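PDB 2ZWS: neutral ceramidase from Pseudomonas aeruginosa, which hydrolyses the N-acyl linkage of ceramides to sphingosine and free fatty acid with the help of zinc, and also catalyses the reverse synthesis. Local coordinates for residues A95-S100 with A446-T451; G177-M182 with Q243-N248; P202-S207 with P409-V414. All coordinates share one frame; numbering follows the deposited sequence.

Contact 1. Residues A95-S100 with A446-T451. With ZN (zinc ion), chain B.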
loop_
_atom_site.group_PDB
_atom_site.type_symbol
_atom_site.label_atom_id
_atom_site.label_comp_id
_atom_site.label_asym_id
_atom_site.label_seq_id
_atom_site.Cartn_x
_atom_site.Cartn_y
_atom_site.Cartn_z
ATOM N N ALA A 95 -0.862 -2.231 -4.007
ATOM C CA ALA A 95 -0.668 -1.620 -2.694
ATOM C C ALA A 95 -0.807 -2.652 -1.572
ATOM O O ALA A 95 -1.547 -3.650 -1.701
ATOM C CB ALA A 95 -1.728 -0.556 -2.512
ATOM N N THR A 96 -0.158 -2.345 -0.453
ATOM C CA THR A 96 -0.191 -3.207 0.728
ATOM C C THR A 96 -1.479 -2.996 1.560
ATOM O O THR A 96 -1.791 -3.819 2.448
ATOM C CB THR A 96 0.954 -2.864 1.696
ATOM O OG1 THR A 96 0.809 -1.485 2.098
ATOM C CG2 THR A 96 2.322 -3.165 1.089
ATOM N N HIS A 97 -2.169 -1.875 1.323
ATOM C CA HIS A 97 -3.406 -1.530 2.064
ATOM C C HIS A 97 -3.128 -1.118 3.506
ATOM O O HIS A 97 -3.959 -1.293 4.400
ATOM C CB HIS A 97 -4.426 -2.654 1.980
ATOM C CG HIS A 97 -5.830 -2.240 2.261
ATOM N ND1 HIS A 97 -6.371 -1.056 1.806
ATOM C CD2 HIS A 97 -6.850 -2.932 2.841
ATOM C CE1 HIS A 97 -7.655 -1.012 2.157
ATOM N NE2 HIS A 97 -7.972 -2.142 2.774
ATOM N N THR A 98 -1.952 -0.544 3.747
ATOM C CA THR A 98 -1.734 0.137 5.033
ATOM C C THR A 98 -2.761 1.247 5.225
ATOM O O THR A 98 -3.074 1.974 4.263
ATOM C CB THR A 98 -0.301 0.720 5.168
ATOM O OG1 THR A 98 -0.206 1.498 6.365
ATOM C CG2 THR A 98 0.086 1.592 3.975
ATOM N N HIS A 99 -3.223 1.424 6.464
ATOM C CA HIS A 99 -4.187 2.476 6.765
ATOM C C HIS A 99 -3.523 3.645 7.491
ATOM O O HIS A 99 -4.223 4.477 8.064
ATOM C CB HIS A 99 -5.332 1.889 7.592
ATOM C CG HIS A 99 -6.246 1.006 6.806
ATOM N ND1 HIS A 99 -5.793 -0.023 6.010
ATOM C CD2 HIS A 99 -7.593 0.988 6.708
ATOM C CE1 HIS A 99 -6.826 -0.637 5.455
ATOM N NE2 HIS A 99 -7.925 -0.018 5.836
ATOM N N SER A 100 -2.195 3.727 7.415
ATOM C CA SER A 100 -1.454 4.731 8.171
ATOM C C SER A 100 -0.615 5.641 7.316
ATOM O O SER A 100 0.440 6.097 7.771
ATOM C CB SER A 100 -0.549 4.052 9.197
ATOM O OG SER A 100 -1.352 3.340 10.143
ATOM N N ALA A 446 -11.683 0.379 -6.375
ATOM C CA ALA A 446 -13.139 0.484 -6.547
ATOM C C ALA A 446 -13.821 -0.302 -5.421
ATOM O O ALA A 446 -14.736 -1.100 -5.663
ATOM C CB ALA A 446 -13.532 -0.029 -7.932
ATOM N N SER A 447 -13.391 -0.031 -4.194
ATOM C CA SER A 447 -14.020 -0.557 -2.988
ATOM C C SER A 447 -14.009 -2.087 -2.911
ATOM O O SER A 447 -13.018 -2.690 -3.190
ATOM C CB SER A 447 -15.414 0.082 -2.816
ATOM O OG SER A 447 -15.258 1.482 -2.611
ATOM N N TYR A 448 -15.127 -2.722 -2.550
ATOM C CA TYR A 448 -15.119 -4.150 -2.180
ATOM C C TYR A 448 -15.798 -5.060 -3.201
ATOM O O TYR A 448 -16.658 -4.618 -3.970
ATOM C CB TYR A 448 -15.711 -4.362 -0.766
ATOM C CG TYR A 448 -14.799 -3.877 0.348
ATOM C CD1 TYR A 448 -14.701 -2.526 0.679
ATOM C CD2 TYR A 448 -14.040 -4.779 1.084
ATOM C CE1 TYR A 448 -13.814 -2.075 1.707
ATOM C CE2 TYR A 448 -13.204 -4.375 2.116
ATOM C CZ TYR A 448 -13.063 -3.016 2.433
ATOM O OH TYR A 448 -12.176 -2.639 3.453
ATOM N N VAL A 449 -15.391 -6.326 -3.211
ATOM C CA VAL A 449 -16.064 -7.328 -4.028
ATOM C C VAL A 449 -16.355 -8.574 -3.204
ATOM O O VAL A 449 -15.478 -9.242 -2.686
ATOM C CB VAL A 449 -15.264 -7.705 -5.287
ATOM C CG1 VAL A 449 -16.032 -8.710 -6.127
ATOM C CG2 VAL A 449 -14.900 -6.447 -6.113
ATOM N N THR A 450 -17.636 -8.870 -3.166
ATOM C CA THR A 450 -18.202 -9.924 -2.385
ATOM C C THR A 450 -18.888 -10.894 -3.390
ATOM O O THR A 450 -19.271 -10.494 -4.499
ATOM C CB THR A 450 -19.150 -9.115 -1.503
ATOM O OG1 THR A 450 -18.928 -9.152 -0.089
ATOM C CG2 THR A 450 -20.343 -8.622 -2.116
ATOM N N THR A 451 -19.005 -12.172 -3.046
ATOM C CA THR A 451 -19.715 -13.096 -3.932
ATOM C C THR A 451 -21.205 -12.729 -3.908
ATOM O O THR A 451 -21.650 -12.015 -3.021
ATOM C CB THR A 451 -19.583 -14.544 -3.468
ATOM O OG1 THR A 451 -20.110 -14.633 -2.144
ATOM C CG2 THR A 451 -18.111 -15.011 -3.463
HETATM ZN ZN ZN B . -10.011 -2.685 3.278
HETATM O O HOH W 1 -10.124 -0.957 4.493
#
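His97 and Tyr448 meet through a zinc ion and not by direct packing. His97 NE2 and Tyr448 OH are 4.3 Å apart, with the metal between them. The metal bonds carry the contact. His97 NE2 binds zinc at 2.2 Å, and Tyr448 OH binds it at the same length from nearly the opposite side. The angle at the metal between these two atoms is about 162°. CG of His97 lies anti to the backbone N (chi1 -160°), and this carries the ring out of its loop to the metal. The backbone of strand 448-449 stays distant, and only the phenol end of Tyr448 comes close. Water 1 is a further ligand, with its oxygen 2.1 Å from zinc.

Side-chain hydrogen bonds order the 95-100 loop. His99 ND1 donates to His97 O at 2.8 Å, near the plane of its own ring. The other ring nitrogen, His99 NE2, meets the metal water edge-on, in the ring plane, 2.7 Å from its oxygen. Beyond the two segments, His97 ND1 bonds to Gly64 O, which fixes the rotation of the ring. Tyr448 OH also has Arg160 as a polar partner. In the 95-100 loop Thr98 OG1 accepts from Ser100 N, forming an ST turn.

His99 also packs: its CE1 sits 3.3 Å above the His97 ring plane, over its centre. His204 and Glu411 complete the zinc site. The metal would polarise water 1, and His99 holds the same water from the second shell. Such a water could take part in amide hydrolysis, though Ser250 is the probable nucleophile by similarity.

Contact 2. Residues G177-M182 with Q243-N248; sequences GIDPQM and QTNAGN
Asp179 and Asn245 are joined by one direct hydrogen bond. Asn245 ND2 donates to Asp179 OD2 at 2.9 Å, and the bond is fairly straight, with an angle of 165° at the hydrogen. It uses the anti lone pair of OD2, on the side away from OD1. The acceptor lies close to the amide plane of Asn245. The two side chains cross at about a right angle, yet carboxylate and amide are nearly coplanar. With chi1 at 177° the Asp179 carboxylate swings away from its own backbone N and across to the 243-248 loop.

Water 2 makes a second bridge. Its oxygen is 2.8 Å from Asp179 OD2 and 2.9 Å from Thr244 OG1. It also lies 2.9 Å from Gln181 O, so it ties both segments together beside the direct bond.

The other carboxylate oxygen serves its own chain. Gln181 N donates to Asp179 OD1 at 3.0 Å, from above the carboxylate plane. This is an Asx turn, and it leads into strand 181-189. The 243-248 loop follows strand 238-242 of the same mixed sheet. Strand 194-200 pairs with both strands and lies between them.

Further out, beyond the two segments, Arg421 of helix 414-428 touches both partners. Its NH2 forms a salt bridge with Asp179 OD2 and a hydrogen bond with Asn245 OD1. The buried amide is thus held at both its nitrogen and its oxygen. Asn248 OD1 accepts from Val414 N, and this links the loop to the start of the same helix.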
loop_
_atom_site.group_PDB
_atom_site.type_symbol
_atom_site.label_atom_id
_atom_site.label_comp_id
_atom_site.label_asym_id
_atom_site.label_seq_id
_atom_site.Cartn_x
_atom_site.Cartn_y
_atom_site.Cartn_z
ATOM N N GLY A 177 -12.846 -19.474 7.458
ATOM C CA GLY A 177 -13.017 -18.134 6.884
ATOM C C GLY A 177 -11.733 -17.444 6.429
ATOM O O GLY A 177 -11.790 -16.315 5.944
ATOM N N ILE A 178 -10.619 -18.161 6.532
ATOM C CA ILE A 178 -9.257 -17.674 6.270
ATOM C C ILE A 178 -8.783 -18.212 4.924
ATOM O O ILE A 178 -9.083 -19.368 4.584
ATOM C CB ILE A 178 -8.315 -18.183 7.446
ATOM C CG1 ILE A 178 -8.596 -17.383 8.716
ATOM C CG2 ILE A 178 -6.855 -18.210 7.134
ATOM C CD1 ILE A 178 -8.738 -15.981 8.439
ATOM N N ASP A 179 -8.058 -17.387 4.159
ATOM C CA ASP A 179 -7.290 -17.916 3.053
ATOM C C ASP A 179 -5.857 -18.039 3.566
ATOM O O ASP A 179 -5.169 -17.028 3.766
ATOM C CB ASP A 179 -7.362 -17.006 1.815
ATOM C CG ASP A 179 -6.494 -17.507 0.670
ATOM O OD1 ASP A 179 -5.826 -18.565 0.811
ATOM O OD2 ASP A 179 -6.479 -16.831 -0.376
ATOM N N PRO A 180 -5.409 -19.261 3.871
ATOM C CA PRO A 180 -4.137 -19.382 4.557
ATOM C C PRO A 180 -2.972 -19.375 3.569
ATOM O O PRO A 180 -1.822 -19.411 3.969
ATOM C CB PRO A 180 -4.257 -20.745 5.233
ATOM C CG PRO A 180 -5.017 -21.530 4.250
ATOM C CD PRO A 180 -6.030 -20.575 3.636
ATOM N N GLN A 181 -3.272 -19.313 2.272
ATOM C CA GLN A 181 -2.189 -19.481 1.303
ATOM C C GLN A 181 -1.302 -18.255 1.180
ATOM O O GLN A 181 -1.781 -17.166 0.845
ATOM C CB GLN A 181 -2.713 -19.867 -0.081
ATOM C CG GLN A 181 -1.551 -20.174 -1.048
ATOM C CD GLN A 181 -2.030 -20.863 -2.313
ATOM O OE1 GLN A 181 -1.952 -22.098 -2.441
ATOM N NE2 GLN A 181 -2.549 -20.088 -3.229
ATOM N N MET A 182 -0.012 -18.457 1.448
ATOM C CA MET A 182 1.000 -17.501 1.048
ATOM C C MET A 182 1.795 -18.061 -0.143
ATOM O O MET A 182 2.234 -19.220 -0.122
ATOM C CB MET A 182 1.958 -17.204 2.202
ATOM C CG MET A 182 3.100 -16.260 1.787
ATOM S SD MET A 182 4.208 -15.851 3.132
ATOM C CE MET A 182 3.181 -14.696 4.083
ATOM N N GLN A 243 -0.751 -8.123 -1.193
ATOM C CA GLN A 243 -2.074 -8.682 -0.856
ATOM C C GLN A 243 -2.588 -9.679 -1.884
ATOM O O GLN A 243 -2.153 -9.669 -3.034
ATOM C CB GLN A 243 -3.126 -7.559 -0.760
ATOM C CG GLN A 243 -2.859 -6.594 0.380
ATOM C CD GLN A 243 -3.220 -7.152 1.737
ATOM O OE1 GLN A 243 -3.668 -8.319 1.878
ATOM N NE2 GLN A 243 -3.079 -6.304 2.755
ATOM N N THR A 244 -3.525 -10.538 -1.468
ATOM C CA THR A 244 -4.360 -11.280 -2.433
ATOM C C THR A 244 -5.829 -10.848 -2.307
ATOM O O THR A 244 -6.177 -9.732 -2.691
ATOM C CB THR A 244 -4.163 -12.822 -2.374
ATOM O OG1 THR A 244 -4.548 -13.326 -1.092
ATOM C CG2 THR A 244 -2.720 -13.174 -2.637
ATOM N N ASN A 245 -6.673 -11.721 -1.760
ATOM C CA ASN A 245 -8.078 -11.437 -1.588
ATOM C C ASN A 245 -8.299 -11.234 -0.080
ATOM O O ASN A 245 -8.592 -12.182 0.660
ATOM C CB ASN A 245 -8.970 -12.570 -2.171
ATOM C CG ASN A 245 -8.313 -13.963 -2.109
ATOM O OD1 ASN A 245 -8.095 -14.604 -3.150
ATOM N ND2 ASN A 245 -8.018 -14.438 -0.898
ATOM N N ALA A 246 -8.165 -9.988 0.367
ATOM C CA ALA A 246 -8.169 -9.656 1.814
ATOM C C ALA A 246 -9.410 -8.881 2.271
ATOM O O ALA A 246 -9.451 -8.386 3.407
ATOM C CB ALA A 246 -6.904 -8.858 2.154
ATOM N N GLY A 247 -10.427 -8.796 1.415
ATOM C CA GLY A 247 -11.567 -7.928 1.682
ATOM C C GLY A 247 -12.219 -8.179 3.035
ATOM O O GLY A 247 -12.692 -7.237 3.698
ATOM N N ASN A 248 -12.285 -9.447 3.439
ATOM C CA ASN A 248 -12.952 -9.781 4.693
ATOM C C ASN A 248 -11.994 -10.357 5.738
ATOM O O ASN A 248 -12.415 -11.067 6.650
ATOM C CB ASN A 248 -14.193 -10.713 4.475
ATOM C CG ASN A 248 -13.864 -11.973 3.648
ATOM O OD1 ASN A 248 -12.746 -12.120 3.131
ATOM N ND2 ASN A 248 -14.832 -12.901 3.552
HETATM O O HOH W 2 -3.819 -16.125 -0.854
#

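Contact 3. Residues P202-S207 with P409-V414. With ZN (zinc ion), chain B.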
loop_
_atom_site.group_PDB
_atom_site.type_symbol
_atom_site.label_atom_id
_atom_site.label_comp_id
_atom_site.label_asym_id
_atom_site.label_seq_id
_atom_site.Cartn_x
_atom_site.Cartn_y
_atom_site.Cartn_z
ATOM N N PRO A 202 -3.154 -12.670 2.088
ATOM C CA PRO A 202 -4.183 -11.660 2.398
ATOM C C PRO A 202 -4.392 -11.419 3.883
ATOM O O PRO A 202 -4.728 -12.346 4.630
ATOM C CB PRO A 202 -5.460 -12.255 1.778
ATOM C CG PRO A 202 -5.237 -13.788 1.910
ATOM C CD PRO A 202 -3.720 -14.028 1.904
ATOM N N VAL A 203 -4.235 -10.166 4.298
ATOM C CA VAL A 203 -4.583 -9.735 5.654
ATOM C C VAL A 203 -4.592 -8.211 5.661
ATOM O O VAL A 203 -3.630 -7.612 5.183
ATOM C CB VAL A 203 -3.610 -10.315 6.744
ATOM C CG1 VAL A 203 -2.122 -9.865 6.528
ATOM C CG2 VAL A 203 -4.127 -9.981 8.160
ATOM N N HIS A 204 -5.672 -7.602 6.154
ATOM C CA HIS A 204 -5.688 -6.137 6.267
ATOM C C HIS A 204 -4.469 -5.614 7.024
ATOM O O HIS A 204 -4.098 -6.140 8.074
ATOM C CB HIS A 204 -6.970 -5.609 6.923
ATOM C CG HIS A 204 -8.030 -5.235 5.942
ATOM N ND1 HIS A 204 -8.750 -6.175 5.226
ATOM C CD2 HIS A 204 -8.493 -4.020 5.553
ATOM C CE1 HIS A 204 -9.591 -5.542 4.419
ATOM N NE2 HIS A 204 -9.444 -4.236 4.594
ATOM N N SER A 205 -3.885 -4.553 6.480
ATOM C CA SER A 205 -2.754 -3.901 7.106
ATOM C C SER A 205 -3.251 -2.774 8.020
ATOM O O SER A 205 -3.027 -1.565 7.776
ATOM C CB SER A 205 -1.781 -3.392 6.028
ATOM O OG SER A 205 -1.162 -4.518 5.412
ATOM N N THR A 206 -3.893 -3.201 9.103
ATOM C CA THR A 206 -4.642 -2.301 9.988
ATOM C C THR A 206 -4.210 -2.519 11.432
ATOM O O THR A 206 -4.959 -2.235 12.362
ATOM C CB THR A 206 -6.158 -2.587 9.900
ATOM O OG1 THR A 206 -6.379 -3.999 10.068
ATOM C CG2 THR A 206 -6.739 -2.158 8.561
ATOM N N SER A 207 -3.010 -3.063 11.637
ATOM C CA SER A 207 -2.520 -3.220 13.008
ATOM C C SER A 207 -2.372 -1.881 13.733
ATOM O O SER A 207 -2.571 -1.812 14.940
ATOM C CB SER A 207 -1.191 -3.977 13.017
ATOM O OG SER A 207 -1.382 -5.296 12.524
ATOM N N PRO A 409 -8.532 -4.332 -9.347
ATOM C CA PRO A 409 -8.645 -3.001 -8.746
ATOM C C PRO A 409 -9.625 -2.830 -7.598
ATOM O O PRO A 409 -10.386 -1.848 -7.560
ATOM C CB PRO A 409 -9.079 -2.129 -9.933
ATOM C CG PRO A 409 -9.986 -3.080 -10.744
ATOM C CD PRO A 409 -9.277 -4.426 -10.624
ATOM N N ALA A 410 -9.642 -3.794 -6.686
ATOM C CA ALA A 410 -10.576 -3.708 -5.562
ATOM C C ALA A 410 -10.145 -4.638 -4.414
ATOM O O ALA A 410 -9.119 -5.323 -4.506
ATOM C CB ALA A 410 -12.014 -4.070 -6.022
ATOM N N GLU A 411 -10.934 -4.642 -3.333
ATOM C CA GLU A 411 -10.741 -5.565 -2.205
ATOM C C GLU A 411 -11.669 -6.749 -2.384
ATOM O O GLU A 411 -12.869 -6.597 -2.220
ATOM C CB GLU A 411 -11.087 -4.889 -0.867
ATOM C CG GLU A 411 -10.618 -3.461 -0.723
ATOM C CD GLU A 411 -10.428 -3.052 0.723
ATOM O OE1 GLU A 411 -10.142 -3.911 1.629
ATOM O OE2 GLU A 411 -10.540 -1.844 0.973
ATOM N N PHE A 412 -11.121 -7.915 -2.697
ATOM C CA PHE A 412 -11.957 -9.091 -2.905
ATOM C C PHE A 412 -12.003 -9.928 -1.643
ATOM O O PHE A 412 -10.993 -10.176 -1.020
ATOM C CB PHE A 412 -11.397 -9.914 -4.060
ATOM C CG PHE A 412 -11.606 -9.274 -5.403
ATOM C CD1 PHE A 412 -10.915 -8.094 -5.755
ATOM C CD2 PHE A 412 -12.463 -9.844 -6.328
ATOM C CE1 PHE A 412 -11.138 -7.488 -6.987
ATOM C CE2 PHE A 412 -12.651 -9.255 -7.571
ATOM C CZ PHE A 412 -11.984 -8.062 -7.904
ATOM N N THR A 413 -13.181 -10.409 -1.280
ATOM C CA THR A 413 -13.251 -11.331 -0.160
ATOM C C THR A 413 -12.605 -12.643 -0.558
ATOM O O THR A 413 -12.352 -12.886 -1.736
ATOM C CB THR A 413 -14.683 -11.667 0.189
ATOM O OG1 THR A 413 -15.323 -12.227 -0.971
ATOM C CG2 THR A 413 -15.421 -10.428 0.673
ATOM N N VAL A 414 -12.342 -13.490 0.436
ATOM C CA VAL A 414 -11.672 -14.780 0.177
ATOM C C VAL A 414 -12.356 -15.518 -0.993
ATOM O O VAL A 414 -11.705 -15.856 -1.978
ATOM C CB VAL A 414 -11.633 -15.671 1.452
ATOM C CG1 VAL A 414 -11.154 -17.117 1.128
ATOM C CG2 VAL A 414 -10.749 -15.025 2.531
HETATM ZN ZN ZN B . -10.011 -2.685 3.278
HETATM O O HOH W 1 -10.124 -0.957 4.493
#
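His204 and Glu411 share the zinc ion as neighbouring ligands. His204 NE2 binds the metal at 2.1 Å. Glu411 grips it with both carboxylate oxygens, unequally: OE1 at 2.1 Å and OE2 at 2.5 Å. The angle at zinc between His204 NE2 and Glu411 OE1 is about 95°. The glutamate chain runs extended beyond CG (chi2 -155°), which brings the carboxylate from strand 411-412 to the metal.

The nonbonded approach is close but is set by the metal. His204 NE2 and Glu411 OE1 are 3.1 Å apart and are not hydrogen-bonded to each other. Ring and carboxylate planes stand 36° apart. Water 1 sits at the edge of the His204 ring, in its plane.

Hydrogen bonds to the surroundings hold both ligands. His204 ND1 is bonded to Leu249 O, so the ring is fixed at both nitrogens. Glu411 OE1 is bonded to Tyr441 OH, and OE2 to Tyr445 OH. Tyr445 is an inferred substrate-binding residue, which places this side of the metal next to the probable substrate pocket.

With His97 and Tyr448, these residues make up the protein ligands of the zinc site of a neutral ceramidase, an N-acylsphingosine amidohydrolase.

Contacts 1 and 3 are two halves of one zinc site, with centres about 5 Å apart. Strands 411-412 and 448-449 pair as a small parallel sheet, so Glu411 and Tyr448 come from adjacent strands. The two histidines come from loops that follow strands 91-95 and 194-200 of the large mixed sheet. Contact 2 lies about 7 Å from contact 3 and 12 Å from contact 1, centre to centre. Gln243 NE2 bonds to Thr96 O and Val203 O, tying its loop to both histidine loops. Along the chain the order is 95-100, 177-182, 202-207, 243-248, 409-414, 446-451, so contacts 2 and 3 interleave within the span of contact 1. The site unites distant parts of the chain.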